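Local structure of F5/8 type C domain protein (7JRM) at residues A78-E83 with K222-A227; N110-L115 with H215-D220. The protein probably helps a large clostridial O-glycopeptidase, ZmpB, recognise mucin sugars through a calcium-bearing carbohydrate-binding module flanked by accessory domains. One frame throughout, in Å; residues are numbered along the deposited sequence.

Interaction 1: A78-E83 with K222-A227; sequences AVTDKE and KFRNLA
Glu83 OE2 sits over the centre of one face of the Arg224 guanidinium, 3.3 Å from Arg224 CZ, while Thr80 meets the edge of that group near its plane. The Glu83 carboxylate and Arg224 guanidinium planes are 51° apart, and no N-H of the guanidinium points at OE2, so this salt bridge is one of charge alone. At the edge, Arg224 NE donates a nearly straight hydrogen bond (161°) to Thr80 OG1 at 2.8 Å; OG1, set between the backbone N and carbonyl carbon of Thr80, is thereby turned to the guanidinium, only 8° out of its plane. Glu83 OE1 accepts a salt-bridge hydrogen bond from Lys222 NZ at 3.0 Å, met from above the carboxylate plane, and a water joins OE2 to the same amine. Backbone hydrogen bonds join the two chains: Asp81 N to Asn225 O at 2.8 Å, and Asn225 N to Lys82 O at 3.0 Å. Glu83 and Arg224 form an antiparallel non-hydrogen-bonded pair, tying the run from strand 70-79 to strand 83-85 against strand 215-224. Asp147 pairs with Arg224 NH2 and Asp220 with Lys222 NZ. With three carboxylates around two cations, the network probably keeps both basic side chains charged and limits the swing of the guanidinium.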
ATOM      1  N   ALA A  78      11.339  -9.038 -22.010  1.00 22.49           N
ATOM      2  CA  ALA A  78      10.519  -7.836 -22.028  1.00 21.59           C
ATOM      3  C   ALA A  78       9.595  -7.805 -20.818  1.00 17.31           C
ATOM      4  O   ALA A  78       9.002  -8.822 -20.449  1.00 21.04           O
ATOM      5  CB  ALA A  78       9.696  -7.757 -23.315  1.00 17.66           C
ATOM      6  N   VAL A  79       9.479  -6.631 -20.205  1.00 22.05           N
ATOM      7  CA  VAL A  79       8.580  -6.401 -19.079  1.00 19.54           C
ATOM      8  C   VAL A  79       7.536  -5.397 -19.544  1.00 19.32           C
ATOM      9  O   VAL A  79       7.837  -4.206 -19.701  1.00 20.93           O
ATOM     10  CB  VAL A  79       9.327  -5.895 -17.837  1.00 25.76           C
ATOM     11  CG1 VAL A  79       8.350  -5.629 -16.702  1.00 23.00           C
ATOM     12  CG2 VAL A  79      10.388  -6.901 -17.412  1.00 23.42           C
ATOM     13  N   THR A  80       6.313  -5.869 -19.764  1.00 19.82           N
ATOM     14  CA  THR A  80       5.265  -5.087 -20.402  1.00 19.37           C
ATOM     15  C   THR A  80       4.095  -4.877 -19.449  1.00 20.01           C
ATOM     16  O   THR A  80       4.045  -5.434 -18.349  1.00 17.59           O
ATOM     17  CB  THR A  80       4.782  -5.769 -21.688  1.00 16.96           C
ATOM     18  OG1 THR A  80       4.177  -7.027 -21.363  1.00 15.07           O
ATOM     19  CG2 THR A  80       5.951  -6.008 -22.632  1.00 16.51           C
ATOM     20  N   ASP A  81       3.138  -4.060 -19.893  1.00 17.67           N
ATOM     21  CA  ASP A  81       1.963  -3.742 -19.090  1.00 19.25           C
ATOM     22  C   ASP A  81       0.675  -4.028 -19.855  1.00 16.29           C
ATOM     23  O   ASP A  81       0.127  -5.132 -19.768  1.00 19.80           O
ATOM     24  CB  ASP A  81       1.997  -2.277 -18.647  1.00 18.18           C
ATOM     25  CG  ASP A  81       0.891  -1.939 -17.663  1.00 21.88           C
ATOM     26  OD1 ASP A  81       0.378  -2.866 -17.003  1.00 21.41           O
ATOM     27  OD2 ASP A  81       0.536  -0.747 -17.550  1.00 18.05           O
ATOM     28  N   LYS A  82       0.185  -3.040 -20.601  1.00 15.23           N
ATOM     29  CA  LYS A  82      -1.075  -3.192 -21.316  1.00 19.61           C
ATOM     30  C   LYS A  82      -0.937  -4.201 -22.450  1.00 19.55           C
ATOM     31  O   LYS A  82       0.073  -4.233 -23.159  1.00 18.72           O
ATOM     32  CB  LYS A  82      -1.539  -1.846 -21.870  1.00 19.93           C
ATOM     33  CG  LYS A  82      -1.843  -0.801 -20.808  1.00 23.30           C
ATOM     34  CD  LYS A  82      -2.685  -1.378 -19.682  1.00 18.79           C
ATOM     35  CE  LYS A  82      -3.214  -0.278 -18.777  1.00 28.22           C
ATOM     36  NZ  LYS A  82      -3.530  -0.784 -17.412  1.00 20.46           N
ATOM     37  N   GLU A  83      -1.966  -5.027 -22.620  1.00 19.08           N
ATOM     38  CA  GLU A  83      -1.991  -6.041 -23.662  1.00 19.90           C
ATOM     39  C   GLU A  83      -3.250  -5.886 -24.503  1.00 23.55           C
ATOM     40  O   GLU A  83      -4.296  -5.453 -24.012  1.00 20.94           O
ATOM     41  CB  GLU A  83      -1.926  -7.457 -23.072  1.00 20.89           C
ATOM     42  CG  GLU A  83      -0.655  -7.741 -22.290  1.00 19.11           C
ATOM     43  CD  GLU A  83      -0.721  -9.044 -21.517  1.00 20.04           C
ATOM     44  OE1 GLU A  83      -1.766  -9.723 -21.580  1.00 14.47           O
ATOM     45  OE2 GLU A  83       0.276  -9.389 -20.848  1.00 19.30           O
ATOM     46  N   LYS A 222      -1.232 -11.765 -28.860  1.00 16.64           N
ATOM     47  CA  LYS A 222      -1.551 -10.447 -28.332  1.00 15.47           C
ATOM     48  C   LYS A 222      -0.342  -9.533 -28.456  1.00 16.11           C
ATOM     49  O   LYS A 222       0.805  -9.989 -28.452  1.00 16.91           O
ATOM     50  CB  LYS A 222      -1.996 -10.533 -26.868  1.00 16.27           C
ATOM     51  CG  LYS A 222      -0.939 -11.105 -25.935  1.00 19.38           C
ATOM     52  CD  LYS A 222      -1.481 -11.295 -24.528  1.00 20.24           C
ATOM     53  CE  LYS A 222      -0.519 -12.102 -23.669  1.00 24.37           C
ATOM     54  NZ  LYS A 222      -1.139 -12.516 -22.379  1.00 22.90           N
ATOM     55  N   PHE A 223      -0.619  -8.239 -28.573  1.00 15.39           N
ATOM     56  CA  PHE A 223       0.416  -7.225 -28.463  1.00 14.84           C
ATOM     57  C   PHE A 223       0.652  -6.892 -26.997  1.00 13.50           C
ATOM     58  O   PHE A 223      -0.249  -6.997 -26.162  1.00 15.58           O
ATOM     59  CB  PHE A 223       0.020  -5.958 -29.222  1.00 16.74           C
ATOM     60  CG  PHE A 223       0.100  -6.090 -30.716  1.00 19.46           C
ATOM     61  CD1 PHE A 223       1.311  -6.336 -31.341  1.00 13.20           C
ATOM     62  CD2 PHE A 223      -1.037  -5.958 -31.498  1.00 15.72           C
ATOM     63  CE1 PHE A 223       1.388  -6.453 -32.717  1.00 17.35           C
ATOM     64  CE2 PHE A 223      -0.967  -6.074 -32.875  1.00 14.95           C
ATOM     65  CZ  PHE A 223       0.248  -6.322 -33.486  1.00 13.77           C
ATOM     66  N   ARG A 224       1.883  -6.495 -26.684  1.00 17.23           N
ATOM     67  CA  ARG A 224       2.246  -6.103 -25.328  1.00 16.61           C
ATOM     68  C   ARG A 224       3.067  -4.826 -25.391  1.00 19.73           C
ATOM     69  O   ARG A 224       4.046  -4.752 -26.138  1.00 17.87           O
ATOM     70  CB  ARG A 224       3.031  -7.210 -24.615  1.00 19.78           C
ATOM     71  CG  ARG A 224       2.305  -8.543 -24.537  1.00 16.79           C
ATOM     72  CD  ARG A 224       3.208  -9.632 -23.982  1.00 16.47           C
ATOM     73  NE  ARG A 224       3.522  -9.419 -22.573  1.00 18.18           N
ATOM     74  CZ  ARG A 224       3.354 -10.334 -21.625  1.00 19.29           C
ATOM     75  NH1 ARG A 224       3.666 -10.056 -20.367  1.00 17.39           N
ATOM     76  NH2 ARG A 224       2.870 -11.530 -21.933  1.00 15.35           N
ATOM     77  N   ASN A 225       2.668  -3.828 -24.609  1.00 18.90           N
ATOM     78  CA  ASN A 225       3.305  -2.521 -24.625  1.00 20.56           C
ATOM     79  C   ASN A 225       4.038  -2.261 -23.315  1.00 19.52           C
ATOM     80  O   ASN A 225       3.622  -2.722 -22.248  1.00 18.23           O
ATOM     81  CB  ASN A 225       2.279  -1.410 -24.865  1.00 21.06           C
ATOM     82  CG  ASN A 225       1.977  -1.207 -26.333  1.00 23.17           C
ATOM     83  OD1 ASN A 225       2.360  -2.020 -27.173  1.00 24.22           O
ATOM     84  ND2 ASN A 225       1.289  -0.117 -26.653  1.00 28.64           N
ATOM     85  N   LEU A 226       5.135  -1.515 -23.412  1.00 17.85           N
ATOM     86  CA  LEU A 226       5.845  -1.080 -22.220  1.00 20.25           C
ATOM     87  C   LEU A 226       4.953  -0.168 -21.385  1.00 23.13           C
ATOM     88  O   LEU A 226       4.082   0.534 -21.908  1.00 15.81           O
ATOM     89  CB  LEU A 226       7.137  -0.354 -22.599  1.00 20.22           C
ATOM     90  CG  LEU A 226       8.093  -1.111 -23.524  1.00 20.95           C
ATOM     91  CD1 LEU A 226       9.360  -0.305 -23.770  1.00 25.09           C
ATOM     92  CD2 LEU A 226       8.427  -2.477 -22.945  1.00 21.51           C
ATOM     93  N   ALA A 227       5.176  -0.186 -20.074  1.00 21.57           N
ATOM     94  CA  ALA A 227       4.333   0.578 -19.165  1.00 20.11           C
ATOM     95  C   ALA A 227       4.451   2.072 -19.440  1.00 22.49           C
ATOM     96  O   ALA A 227       5.526   2.581 -19.769  1.00 21.05           O
ATOM     97  CB  ALA A 227       4.710   0.279 -17.714  1.00 23.51           C
TER
HETATM   98  O   HOH W   1       1.388  -0.207 -21.436  1.00 20.12           O
HETATM   99  O   HOH W   2      -0.059 -11.465 -19.575  1.00 23.82           O

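Interaction 2: N110-L115 with H215-D220; sequences NQIRLL and HADWAD
Ile112 and Leu114 each slide past Asp217 in the opposite direction, their methyl groups lying against its carboxylate and CB. Ile112 CG2, anti to the backbone N, comes within 3.5 Å of Asp217 OD2 and also touches the carboxylate carbon. Leu114 CD2 approaches Asp217 OD2 at 3.6 Å, so two methyls border that oxygen. The other Leu114 branch, CD1, rests on Ala219 CB at 3.7 Å, and Ile112 CG2 reaches that methyl at 4.0 Å. Ala219 and Asp217, two residues apart on one strand, thus offer CB groups to the same partners. The contact belongs to the beta-sandwich of the NPCBM domain: strand 112-115, hairpin partner of 121-124, crosses strand 215-219 at 96°, their axes 7.8 Å apart at the closest, with no hydrogen bond between the two segments. Phe124 of the hairpin extends the apolar patch over Ile112 and Ala219, whereas Trp218 turns away from the hairpin and meets Phe166 edge-to-face. Asp153 brings OD1 close to Asp217 OD2; two acids so close, Asp217 being buried, would probably raise the proton affinity of one unless the surroundings compensate. Arg113 N makes a weak hydrogen bond to that same Asp153 oxygen.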
ATOM      1  N   ASN A 110     -14.430 -25.405 -33.126  1.00 21.99           N
ATOM      2  CA  ASN A 110     -14.250 -25.777 -31.734  1.00 20.41           C
ATOM      3  C   ASN A 110     -13.345 -24.768 -31.029  1.00 21.26           C
ATOM      4  O   ASN A 110     -12.793 -23.846 -31.639  1.00 19.62           O
ATOM      5  CB  ASN A 110     -13.655 -27.179 -31.628  1.00 24.07           C
ATOM      6  CG  ASN A 110     -14.646 -28.261 -31.999  1.00 31.79           C
ATOM      7  OD1 ASN A 110     -15.849 -28.125 -31.769  1.00 25.61           O
ATOM      8  ND2 ASN A 110     -14.146 -29.344 -32.580  1.00 32.36           N
ATOM      9  N   GLN A 111     -13.194 -24.955 -29.722  1.00 21.43           N
ATOM     10  CA  GLN A 111     -12.320 -24.089 -28.944  1.00 19.51           C
ATOM     11  C   GLN A 111     -10.868 -24.271 -29.368  1.00 15.85           C
ATOM     12  O   GLN A 111     -10.460 -25.336 -29.841  1.00 19.42           O
ATOM     13  CB  GLN A 111     -12.463 -24.381 -27.450  1.00 17.37           C
ATOM     14  CG  GLN A 111     -13.789 -23.954 -26.844  1.00 24.78           C
ATOM     15  CD  GLN A 111     -13.956 -24.443 -25.417  1.00 29.68           C
ATOM     16  OE1 GLN A 111     -14.028 -25.646 -25.165  1.00 30.10           O
ATOM     17  NE2 GLN A 111     -14.015 -23.509 -24.474  1.00 22.51           N
ATOM     18  N   ILE A 112     -10.082 -23.209 -29.198  1.00 15.23           N
ATOM     19  CA  ILE A 112      -8.654 -23.277 -29.485  1.00 16.26           C
ATOM     20  C   ILE A 112      -7.991 -24.176 -28.451  1.00 15.06           C
ATOM     21  O   ILE A 112      -8.038 -23.899 -27.246  1.00 15.83           O
ATOM     22  CB  ILE A 112      -8.030 -21.877 -29.496  1.00 15.72           C
ATOM     23  CG1 ILE A 112      -8.532 -21.088 -30.706  1.00 13.80           C
ATOM     24  CG2 ILE A 112      -6.513 -21.971 -29.501  1.00 16.57           C
ATOM     25  CD1 ILE A 112      -8.243 -19.611 -30.632  1.00 16.09           C
ATOM     26  N   ARG A 113      -7.377 -25.261 -28.916  1.00 12.36           N
ATOM     27  CA  ARG A 113      -6.802 -26.262 -28.029  1.00 16.65           C
ATOM     28  C   ARG A 113      -5.440 -26.686 -28.553  1.00 18.69           C
ATOM     29  O   ARG A 113      -5.311 -27.072 -29.718  1.00 16.28           O
ATOM     30  CB  ARG A 113      -7.726 -27.481 -27.903  1.00 19.34           C
ATOM     31  CG  ARG A 113      -9.021 -27.193 -27.159  1.00 18.22           C
ATOM     32  CD  ARG A 113      -9.997 -28.355 -27.254  1.00 23.03           C
ATOM     33  NE  ARG A 113     -10.320 -28.700 -28.636  1.00 23.65           N
ATOM     34  CZ  ARG A 113     -10.315 -29.939 -29.117  1.00 25.63           C
ATOM     35  NH1 ARG A 113     -10.002 -30.958 -28.328  1.00 25.31           N
ATOM     36  NH2 ARG A 113     -10.622 -30.161 -30.387  1.00 21.41           N
ATOM     37  N   LEU A 114      -4.431 -26.617 -27.687  1.00 16.47           N
ATOM     38  CA  LEU A 114      -3.073 -27.018 -28.016  1.00 20.97           C
ATOM     39  C   LEU A 114      -2.588 -28.037 -26.994  1.00 19.31           C
ATOM     40  O   LEU A 114      -3.251 -28.308 -25.989  1.00 18.75           O
ATOM     41  CB  LEU A 114      -2.127 -25.810 -28.063  1.00 14.85           C
ATOM     42  CG  LEU A 114      -2.421 -24.764 -29.139  1.00 17.82           C
ATOM     43  CD1 LEU A 114      -1.373 -23.662 -29.117  1.00 12.98           C
ATOM     44  CD2 LEU A 114      -2.494 -25.415 -30.511  1.00 14.79           C
ATOM     45  N   LEU A 115      -1.413 -28.599 -27.257  1.00 20.16           N
ATOM     46  CA  LEU A 115      -0.825 -29.623 -26.405  1.00 19.29           C
ATOM     47  C   LEU A 115       0.238 -29.012 -25.501  1.00 20.23           C
ATOM     48  O   LEU A 115       1.056 -28.201 -25.944  1.00 21.83           O
ATOM     49  CB  LEU A 115      -0.213 -30.746 -27.247  1.00 20.86           C
ATOM     50  CG  LEU A 115       0.335 -31.957 -26.491  1.00 22.42           C
ATOM     51  CD1 LEU A 115      -0.801 -32.811 -25.950  1.00 28.27           C
ATOM     52  CD2 LEU A 115       1.249 -32.779 -27.386  1.00 24.66           C
ATOM     53  N   HIS A 215      -4.526 -27.797 -39.225  1.00 15.36           N
ATOM     54  CA  HIS A 215      -5.226 -26.880 -38.334  1.00 15.08           C
ATOM     55  C   HIS A 215      -4.216 -26.256 -37.380  1.00 14.26           C
ATOM     56  O   HIS A 215      -3.602 -26.962 -36.573  1.00 14.46           O
ATOM     57  CB  HIS A 215      -6.322 -27.609 -37.560  1.00 15.15           C
ATOM     58  CG  HIS A 215      -7.440 -28.117 -38.417  1.00 13.58           C
ATOM     59  ND1 HIS A 215      -8.691 -28.401 -37.914  1.00 13.75           N
ATOM     60  CD2 HIS A 215      -7.494 -28.397 -39.740  1.00 12.90           C
ATOM     61  CE1 HIS A 215      -9.470 -28.829 -38.891  1.00 16.40           C
ATOM     62  NE2 HIS A 215      -8.768 -28.838 -40.010  1.00 14.47           N
ATOM     63  N   ALA A 216      -4.035 -24.940 -37.474  1.00 13.96           N
ATOM     64  CA  ALA A 216      -3.031 -24.233 -36.694  1.00 13.34           C
ATOM     65  C   ALA A 216      -3.675 -23.095 -35.918  1.00 12.53           C
ATOM     66  O   ALA A 216      -4.599 -22.441 -36.409  1.00 17.00           O
ATOM     67  CB  ALA A 216      -1.916 -23.685 -37.592  1.00  9.81           C
ATOM     68  N   ASP A 217      -3.175 -22.859 -34.706  1.00 13.24           N
ATOM     69  CA  ASP A 217      -3.694 -21.818 -33.830  1.00 14.56           C
ATOM     70  C   ASP A 217      -2.596 -20.833 -33.461  1.00 13.57           C
ATOM     71  O   ASP A 217      -1.476 -21.230 -33.128  1.00 13.26           O
ATOM     72  CB  ASP A 217      -4.278 -22.403 -32.539  1.00 14.39           C
ATOM     73  CG  ASP A 217      -5.417 -23.358 -32.791  1.00 17.40           C
ATOM     74  OD1 ASP A 217      -6.163 -23.158 -33.772  1.00 14.93           O
ATOM     75  OD2 ASP A 217      -5.571 -24.304 -31.992  1.00 13.40           O
ATOM     76  N   TRP A 218      -2.932 -19.544 -33.521  1.00 12.53           N
ATOM     77  CA  TRP A 218      -2.154 -18.501 -32.859  1.00 12.92           C
ATOM     78  C   TRP A 218      -2.834 -18.247 -31.516  1.00 14.10           C
ATOM     79  O   TRP A 218      -3.650 -17.339 -31.357  1.00 14.06           O
ATOM     80  CB  TRP A 218      -2.078 -17.239 -33.715  1.00 10.12           C
ATOM     81  CG  TRP A 218      -1.480 -17.457 -35.073  1.00  8.76           C
ATOM     82  CD1 TRP A 218      -2.143 -17.792 -36.216  1.00  9.33           C
ATOM     83  CD2 TRP A 218      -0.096 -17.348 -35.428  1.00 11.39           C
ATOM     84  NE1 TRP A 218      -1.259 -17.901 -37.263  1.00  7.54           N
ATOM     85  CE2 TRP A 218       0.005 -17.634 -36.804  1.00 10.81           C
ATOM     86  CE3 TRP A 218       1.066 -17.038 -34.716  1.00 11.69           C
ATOM     87  CZ2 TRP A 218       1.223 -17.621 -37.482  1.00  9.73           C
ATOM     88  CZ3 TRP A 218       2.275 -17.024 -35.392  1.00 12.28           C
ATOM     89  CH2 TRP A 218       2.343 -17.313 -36.761  1.00 11.69           C
ATOM     90  N   ALA A 219      -2.497 -19.086 -30.540  1.00 12.02           N
ATOM     91  CA  ALA A 219      -3.196 -19.090 -29.261  1.00 15.13           C
ATOM     92  C   ALA A 219      -2.713 -17.950 -28.375  1.00 14.92           C
ATOM     93  O   ALA A 219      -1.504 -17.759 -28.197  1.00 14.09           O
ATOM     94  CB  ALA A 219      -2.999 -20.429 -28.553  1.00 13.98           C
ATOM     95  N   ASP A 220      -3.664 -17.196 -27.818  1.00 15.58           N
ATOM     96  CA  ASP A 220      -3.379 -16.068 -26.931  1.00 17.96           C
ATOM     97  C   ASP A 220      -2.501 -15.021 -27.611  1.00 15.53           C
ATOM     98  O   ASP A 220      -1.761 -14.292 -26.945  1.00 16.71           O
ATOM     99  CB  ASP A 220      -2.735 -16.539 -25.622  1.00 17.14           C
ATOM    100  CG  ASP A 220      -3.209 -15.746 -24.419  1.00 28.10           C
ATOM    101  OD1 ASP A 220      -4.414 -15.813 -24.097  1.00 23.06           O
ATOM    102  OD2 ASP A 220      -2.374 -15.061 -23.791  1.00 29.35           O
TER

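Overall arrangement
From the N terminus, the chain first builds the Ig-like sheet, leaves it at the end of strand 70-79 and passes through 78-83 into strand 83-85. After strands 93-95 and 102-103 comes segment 110-115, whose strand 112-115 pairs with 121-124, then the remaining strands of the NPCBM domain up to strand 215-224, which serves both contacts. Its 215-220 portion closes the inner loop with 110-115 in interaction 2; 222-227 closes the outer loop in interaction 1, so the former nests inside the latter. The centres lie about 22 Å apart. Interaction 2 seats the hairpin within the domain, whereas interaction 1 ties the run between strands 70-79 and 83-85 to the end of strand 215-224 and the residues that follow it, ahead of helix 232-242.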